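Local coordinates for protein NEQ263 (Nanoarchaeum equitans Kin4-M, PDB 5BN3) that pairs with its partner NeqA in the core complex of an archaeal ATP synthase and probably takes part in nucleotide binding, at residues I173-F176 and I177-A181; Y256-L259 and A260-Y263; P317-L320 and L321-L324. All coordinates share one frame; numbering follows the deposited sequence.

Contact 1: I173-F176 and I177-A181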
loop_
_atom_site.group_PDB
_atom_site.type_symbol
_atom_site.label_atom_id
_atom_site.label_comp_id
_atom_site.label_asym_id
_atom_site.label_seq_id
_atom_site.Cartn_x
_atom_site.Cartn_y
_atom_site.Cartn_z
ATOM N N ILE B 173 -28.833 -16.229 23.752
ATOM C CA ILE B 173 -30.210 -16.459 24.187
ATOM C C ILE B 173 -30.339 -17.714 25.052
ATOM O O ILE B 173 -30.967 -17.686 26.113
ATOM C CB ILE B 173 -31.166 -16.565 22.973
ATOM C CG1 ILE B 173 -31.290 -15.210 22.269
ATOM C CG2 ILE B 173 -32.540 -17.053 23.398
ATOM C CD1 ILE B 173 -32.138 -15.247 21.009
ATOM N N ASP B 174 -29.733 -18.807 24.599
ATOM C CA ASP B 174 -29.801 -20.074 25.324
ATOM C C ASP B 174 -29.113 -20.024 26.691
ATOM O O ASP B 174 -29.594 -20.626 27.649
ATOM C CB ASP B 174 -29.233 -21.216 24.470
ATOM C CG ASP B 174 -30.108 -21.542 23.267
ATOM O OD1 ASP B 174 -31.244 -21.026 23.191
ATOM O OD2 ASP B 174 -29.659 -22.327 22.405
ATOM N N GLU B 175 -27.994 -19.310 26.783
ATOM C CA GLU B 175 -27.285 -19.162 28.056
ATOM C C GLU B 175 -28.071 -18.282 29.024
ATOM O O GLU B 175 -28.128 -18.561 30.223
ATOM C CB GLU B 175 -25.878 -18.590 27.829
ATOM C CG GLU B 175 -25.082 -18.301 29.102
ATOM C CD GLU B 175 -24.407 -19.533 29.692
ATOM O OE1 GLU B 175 -24.767 -20.664 29.304
ATOM O OE2 GLU B 175 -23.510 -19.366 30.547
ATOM N N PHE B 176 -28.687 -17.224 28.500
ATOM C CA PHE B 176 -29.528 -16.350 29.315
ATOM C C PHE B 176 -30.737 -17.111 29.852
ATOM O O PHE B 176 -31.188 -16.869 30.972
ATOM C CB PHE B 176 -29.982 -15.127 28.510
ATOM C CG PHE B 176 -28.894 -14.112 28.282
ATOM C CD1 PHE B 176 -27.785 -14.065 29.115
ATOM C CD2 PHE B 176 -28.983 -13.203 27.238
ATOM C CE1 PHE B 176 -26.785 -13.130 28.910
ATOM C CE2 PHE B 176 -27.985 -12.266 27.027
ATOM C CZ PHE B 176 -26.884 -12.229 27.865
ATOM N N ILE B 177 -31.251 -18.033 29.044
ATOM C CA ILE B 177 -32.374 -18.875 29.441
ATOM C C ILE B 177 -31.953 -19.895 30.503
ATOM O O ILE B 177 -32.638 -20.069 31.512
ATOM C CB ILE B 177 -32.995 -19.588 28.212
ATOM C CG1 ILE B 177 -33.767 -18.577 27.356
ATOM C CG2 ILE B 177 -33.918 -20.719 28.639
ATOM C CD1 ILE B 177 -34.288 -19.137 26.048
ATOM N N ASN B 178 -30.821 -20.555 30.280
ATOM C CA ASN B 178 -30.332 -21.569 31.213
ATOM C C ASN B 178 -29.867 -21.000 32.553
ATOM O O ASN B 178 -29.901 -21.692 33.567
ATOM C CB ASN B 178 -29.215 -22.397 30.570
ATOM C CG ASN B 178 -29.688 -23.170 29.353
ATOM O OD1 ASN B 178 -30.883 -23.422 29.184
ATOM N ND2 ASN B 178 -28.749 -23.555 28.497
ATOM N N THR B 179 -29.430 -19.742 32.546
ATOM C CA THR B 179 -28.999 -19.062 33.767
ATOM C C THR B 179 -30.127 -18.230 34.380
ATOM O O THR B 179 -29.925 -17.542 35.383
ATOM C CB THR B 179 -27.777 -18.149 33.513
ATOM O OG1 THR B 179 -28.113 -17.152 32.540
ATOM C CG2 THR B 179 -26.599 -18.967 33.006
ATOM N N LYS B 180 -31.305 -18.298 33.760
ATOM C CA LYS B 180 -32.499 -17.568 34.206
ATOM C C LYS B 180 -32.332 -16.048 34.203
ATOM O O LYS B 180 -32.965 -15.345 34.992
ATOM C CB LYS B 180 -32.972 -18.052 35.584
ATOM C CG LYS B 180 -33.152 -19.562 35.688
ATOM C CD LYS B 180 -33.989 -19.947 36.903
ATOM C CE LYS B 180 -35.446 -20.197 36.527
ATOM N NZ LYS B 180 -36.135 -18.975 36.026
ATOM N N ALA B 181 -31.491 -15.543 33.308
ATOM C CA ALA B 181 -31.304 -14.104 33.168
ATOM C C ALA B 181 -32.200 -13.542 32.068
ATOM O O ALA B 181 -32.298 -12.326 31.898
ATOM C CB ALA B 181 -29.848 -13.789 32.878
HETATM O O HOH W 1 -26.285 -22.417 27.785
#

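Contact 2: Y256-L259 and A260-Y263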
loop_
_atom_site.group_PDB
_atom_site.type_symbol
_atom_site.label_atom_id
_atom_site.label_comp_id
_atom_site.label_asym_id
_atom_site.label_seq_id
_atom_site.Cartn_x
_atom_site.Cartn_y
_atom_site.Cartn_z
ATOM N N TYR B 256 -14.973 7.287 13.094
ATOM C CA TYR B 256 -14.659 7.540 14.498
ATOM C C TYR B 256 -15.825 8.222 15.202
ATOM O O TYR B 256 -16.234 7.816 16.289
ATOM C CB TYR B 256 -13.402 8.409 14.613
ATOM C CG TYR B 256 -13.086 8.872 16.022
ATOM C CD1 TYR B 256 -13.601 10.065 16.518
ATOM C CD2 TYR B 256 -12.257 8.128 16.849
ATOM C CE1 TYR B 256 -13.314 10.492 17.798
ATOM C CE2 TYR B 256 -11.960 8.552 18.132
ATOM C CZ TYR B 256 -12.493 9.732 18.600
ATOM O OH TYR B 256 -12.206 10.163 19.873
ATOM N N THR B 257 -16.349 9.271 14.579
ATOM C CA THR B 257 -17.430 10.049 15.175
ATOM C C THR B 257 -18.708 9.220 15.318
ATOM O O THR B 257 -19.412 9.326 16.319
ATOM C CB THR B 257 -17.698 11.334 14.364
ATOM O OG1 THR B 257 -16.503 12.124 14.327
ATOM C CG2 THR B 257 -18.810 12.152 14.996
ATOM N N ASP B 258 -18.996 8.383 14.327
ATOM C CA ASP B 258 -20.184 7.542 14.391
ATOM C C ASP B 258 -20.059 6.464 15.465
ATOM O O ASP B 258 -21.008 6.210 16.207
ATOM C CB ASP B 258 -20.475 6.911 13.032
ATOM C CG ASP B 258 -21.753 6.107 13.033
ATOM O OD1 ASP B 258 -22.825 6.685 12.753
ATOM O OD2 ASP B 258 -21.695 4.897 13.325
ATOM N N LEU B 259 -18.891 5.832 15.552
ATOM C CA LEU B 259 -18.642 4.843 16.600
ATOM C C LEU B 259 -18.755 5.481 17.982
ATOM O O LEU B 259 -19.295 4.883 18.914
ATOM C CB LEU B 259 -17.264 4.196 16.417
ATOM C CG LEU B 259 -17.102 3.210 15.257
ATOM C CD1 LEU B 259 -15.662 2.717 15.154
ATOM C CD2 LEU B 259 -18.051 2.033 15.421
ATOM N N ALA B 260 -18.253 6.704 18.104
ATOM C CA ALA B 260 -18.319 7.433 19.364
ATOM C C ALA B 260 -19.755 7.768 19.738
ATOM O O ALA B 260 -20.112 7.754 20.914
ATOM C CB ALA B 260 -17.492 8.692 19.282
ATOM N N SER B 261 -20.580 8.066 18.736
ATOM C CA SER B 261 -21.982 8.404 18.978
ATOM C C SER B 261 -22.743 7.214 19.555
ATOM O O SER B 261 -23.876 7.348 20.013
ATOM C CB SER B 261 -22.654 8.885 17.690
ATOM O OG SER B 261 -22.997 7.793 16.859
ATOM N N ILE B 262 -22.106 6.046 19.528
ATOM C CA ILE B 262 -22.643 4.849 20.159
ATOM C C ILE B 262 -21.957 4.573 21.501
ATOM O O ILE B 262 -22.625 4.446 22.527
ATOM C CB ILE B 262 -22.483 3.635 19.229
ATOM C CG1 ILE B 262 -23.401 3.786 18.017
ATOM C CG2 ILE B 262 -22.798 2.342 19.953
ATOM C CD1 ILE B 262 -23.330 2.626 17.089
ATOM N N TYR B 263 -20.627 4.486 21.488
ATOM C CA TYR B 263 -19.860 4.129 22.685
ATOM C C TYR B 263 -20.036 5.118 23.841
ATOM O O TYR B 263 -20.044 4.719 25.006
ATOM C CB TYR B 263 -18.370 4.002 22.348
ATOM C CG TYR B 263 -18.021 2.929 21.338
ATOM C CD1 TYR B 263 -18.814 1.800 21.180
ATOM C CD2 TYR B 263 -16.887 3.046 20.547
ATOM C CE1 TYR B 263 -18.482 0.821 20.257
ATOM C CE2 TYR B 263 -16.550 2.074 19.625
ATOM C CZ TYR B 263 -17.349 0.967 19.485
ATOM O OH TYR B 263 -17.007 0.002 18.566
#

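Contact 3: P317-L320 and L321-L324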
loop_
_atom_site.group_PDB
_atom_site.type_symbol
_atom_site.label_atom_id
_atom_site.label_comp_id
_atom_site.label_asym_id
_atom_site.label_seq_id
_atom_site.Cartn_x
_atom_site.Cartn_y
_atom_site.Cartn_z
ATOM N N PRO B 317 -8.278 -16.745 26.904
ATOM C CA PRO B 317 -6.986 -16.417 26.293
ATOM C C PRO B 317 -6.692 -14.919 26.290
ATOM O O PRO B 317 -6.434 -14.346 25.228
ATOM C CB PRO B 317 -7.150 -16.929 24.863
ATOM C CG PRO B 317 -8.612 -16.743 24.583
ATOM C CD PRO B 317 -9.324 -16.987 25.892
ATOM N N ILE B 318 -6.705 -14.304 27.468
ATOM C CA ILE B 318 -6.496 -12.864 27.596
ATOM C C ILE B 318 -5.019 -12.466 27.652
ATOM O O ILE B 318 -4.268 -12.934 28.512
ATOM C CB ILE B 318 -7.219 -12.314 28.847
ATOM C CG1 ILE B 318 -8.735 -12.417 28.664
ATOM C CG2 ILE B 318 -6.824 -10.873 29.109
ATOM C CD1 ILE B 318 -9.534 -11.908 29.848
ATOM N N ASP B 319 -4.614 -11.599 26.726
ATOM C CA ASP B 319 -3.277 -11.009 26.739
ATOM C C ASP B 319 -3.216 -9.971 27.856
ATOM O O ASP B 319 -3.815 -8.900 27.750
ATOM C CB ASP B 319 -2.980 -10.361 25.378
ATOM C CG ASP B 319 -1.525 -9.937 25.222
ATOM O OD1 ASP B 319 -0.932 -9.391 26.180
ATOM O OD2 ASP B 319 -0.969 -10.141 24.121
ATOM N N LEU B 320 -2.494 -10.293 28.927
ATOM C CA LEU B 320 -2.439 -9.438 30.115
ATOM C C LEU B 320 -1.805 -8.077 29.854
ATOM O O LEU B 320 -2.085 -7.112 30.564
ATOM C CB LEU B 320 -1.679 -10.140 31.247
ATOM C CG LEU B 320 -2.422 -11.204 32.053
ATOM C CD1 LEU B 320 -1.519 -11.790 33.128
ATOM C CD2 LEU B 320 -3.662 -10.608 32.683
ATOM N N LEU B 321 -0.956 -7.999 28.836
ATOM C CA LEU B 321 -0.193 -6.781 28.587
ATOM C C LEU B 321 -0.806 -5.892 27.505
ATOM O O LEU B 321 -0.713 -4.667 27.578
ATOM C CB LEU B 321 1.266 -7.123 28.271
ATOM C CG LEU B 321 1.983 -7.796 29.445
ATOM C CD1 LEU B 321 3.419 -8.143 29.107
ATOM C CD2 LEU B 321 1.935 -6.884 30.645
ATOM N N LYS B 322 -1.444 -6.503 26.513
ATOM C CA LYS B 322 -2.145 -5.734 25.487
ATOM C C LYS B 322 -3.485 -5.223 25.999
ATOM O O LYS B 322 -4.023 -4.242 25.485
ATOM C CB LYS B 322 -2.352 -6.571 24.222
ATOM C CG LYS B 322 -1.084 -6.807 23.417
ATOM C CD LYS B 322 -1.394 -7.567 22.134
ATOM C CE LYS B 322 -0.134 -7.852 21.329
ATOM N NZ LYS B 322 -0.425 -8.704 20.140
ATOM N N SER B 323 -4.021 -5.897 27.011
ATOM C CA SER B 323 -5.288 -5.490 27.606
ATOM C C SER B 323 -5.097 -4.274 28.505
ATOM O O SER B 323 -3.989 -4.005 28.982
ATOM C CB SER B 323 -5.924 -6.638 28.392
ATOM O OG SER B 323 -6.188 -7.740 27.543
ATOM N N LEU B 324 -6.184 -3.542 28.725
ATOM C CA LEU B 324 -6.135 -2.300 29.481
ATOM C C LEU B 324 -7.510 -1.924 30.008
ATOM O O LEU B 324 -8.508 -2.052 29.305
ATOM C CB LEU B 324 -5.608 -1.165 28.596
ATOM C CG LEU B 324 -5.717 0.250 29.176
ATOM C CD1 LEU B 324 -4.808 0.398 30.379
ATOM C CD2 LEU B 324 -5.396 1.311 28.129
HETATM O O HOH W 2 -1.903 -11.011 21.585
#

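Contact 1: I173-F176 and I177-A181
Helical bonds tie I177 N to I173 O and N178 N to D174 O, and the chain then closes on the F176 carbonyl, where A181 N reaches F176 O at 2.7 Å within the carbonyl plane. K180 makes this closure possible with a positive phi of 61°, its own N bonding to I177 O at 3.2 Å. T179 grips the turn before it through two groups. Its hydroxyl sits between its own backbone N and carbonyl carbon (chi1 60°), which swings OG1 back to E175 O at 2.7 Å, while T179 N bonds to the same oxygen from the opposite face of the carbonyl plane. E175 O is thus held by two donors. The methyl CG2 of T179 also lies 4.0 Å from E175 OE2, the two side chains running across each other at a slant. Replacing T179 by an alanine removes both OG1 and CG2; E175 O would then probably keep just that residue's backbone N as a donor from this turn, and the glutamate would lose the methyl beside it. A water donates to E175 OE1 and accepts from N178 ND2, both at 2.8 Å, bridging these side chains across the last turn. I173 and I177 lie side by side and point the same way, with I173 CG2 3.8 Å from I177 CD1; I173 also packs on I187 and I189 of strand 185-190. The buried ring of F176 rests on L145 of helix 140-151 and on I182, and A181 CB approaches it obliquely. The paired K180 and A181 bonds form a Schellman motif, which ends helix 166-178 and turns the chain toward strand 185-190 within a beta-alpha-beta unit of the nucleotide-binding domain.

Contact 2: Y256-L259 and A260-Y263
L259 and Y263 meet one helical turn apart, their side chains side by side and pointing the same way. The carbonyl oxygen of L259 lies over one face of the Y263 ring, 3.3 Å above its plane and offset toward the rim, while L259 CB touches ring atom CE2 of Y263 at 3.9 Å. Y263 CG stands beside its own backbone N (chi1 -62°), which brings one ring face against that carbonyl oxygen. L259 O also takes two backbone bonds: an almost straight one from Y263 N (2.9 Å, 174°) and one from I262 N, which comes from above the carbonyl plane. S261 OG donates to D258 O at 2.6 Å. The two bonds to L259 O belong to the last turn of helix 255-263, in a nucleotide-binding domain of the P-loop NTPase clan; the I262 bond spans three residues, as in a 3-10 turn.

Further out, D258 is fixed by a salt bridge to R204 and a hydrogen bond to Y231, so its carboxylate ties the helix to helices 196-215 and 228-241. The hydroxyl of Y263 bonds to T295, and L259 packs on Y231, L294 and I298. At the other end, Y256 and T257 face the neighbouring V-type ATP synthase alpha chain: Y256 OH bonds to G251 of that chain and its ring takes a cation-pi contact from R324 of that chain, while T257 OG1 bonds to E327 of that alpha chain.

Contact 3: P317-L320 and L321-L324
D319 and S323 are brought together by two side-chain torsions: D319 carries CG opposite its backbone N (chi1 -170°), which lays the carboxylate over the following residues, and S323 keeps OG beside its backbone N (chi1 -61°), which sets the hydroxyl next to D319 O. S323 OG lies 2.6 Å from D319 O and S323 N 3.1 Å from it, the two donors arriving from opposite faces of the carbonyl plane. OD1 of D319 is doubly held too. L321 N, 3.0 Å from D319 OD1, meets it nearly head-on along the C-O bond, whereas K322 N reaches D319 OD1 from above the carboxylate plane, also at 3.0 Å. Together these bonds make an Asx motif, an Asx turn from OD1 to L321 N combined with the main-chain bond from S323 N to D319 O. OD2 sits against the aliphatic part of the extended lysine, which passes it at a slant, with K322 CD 3.3 Å from D319 OD2. The amine stops short of a salt bridge, at 4.3 Å from K322 NZ to D319 OD2, and a water spans the two groups. I318 CG2 packs on the serine hydroxyl, whose oxygen also accepts from V304 N. The loop is anchored outward by L320 O on H122 and by R412 of the neighbouring alpha chain, which bonds to the carbonyl oxygens of L321 and S323. With two amides on OD1 and a water and a nearby lysine at OD2, the surroundings are likely to favour a negatively charged carboxylate that organises the loop leading into strand 324-325.

The contacts come in series along the nucleotide-binding domain: contact 1 closes helix 166-178, contact 2 lies on helix 255-263 and contact 3 runs into strand 324-325. None touches another; the centres of contacts 1 and 2 lie about 30 Å apart, on opposite sides of the chain's centre, and that of contact 3 about 28 and 24 Å from them, respectively. Strand 185-190, which follows contact 1, shares a mixed sheet with strand 324-325. Contacts 2 and 3 hydrogen-bond to an alpha chain and D174 of contact 1 packs against one, placing all three at subunit interfaces. The side chains of Y256 and S323 lie about 9 and 11 Å from that of ADP-binding R326, though no ADP is bound to this chain.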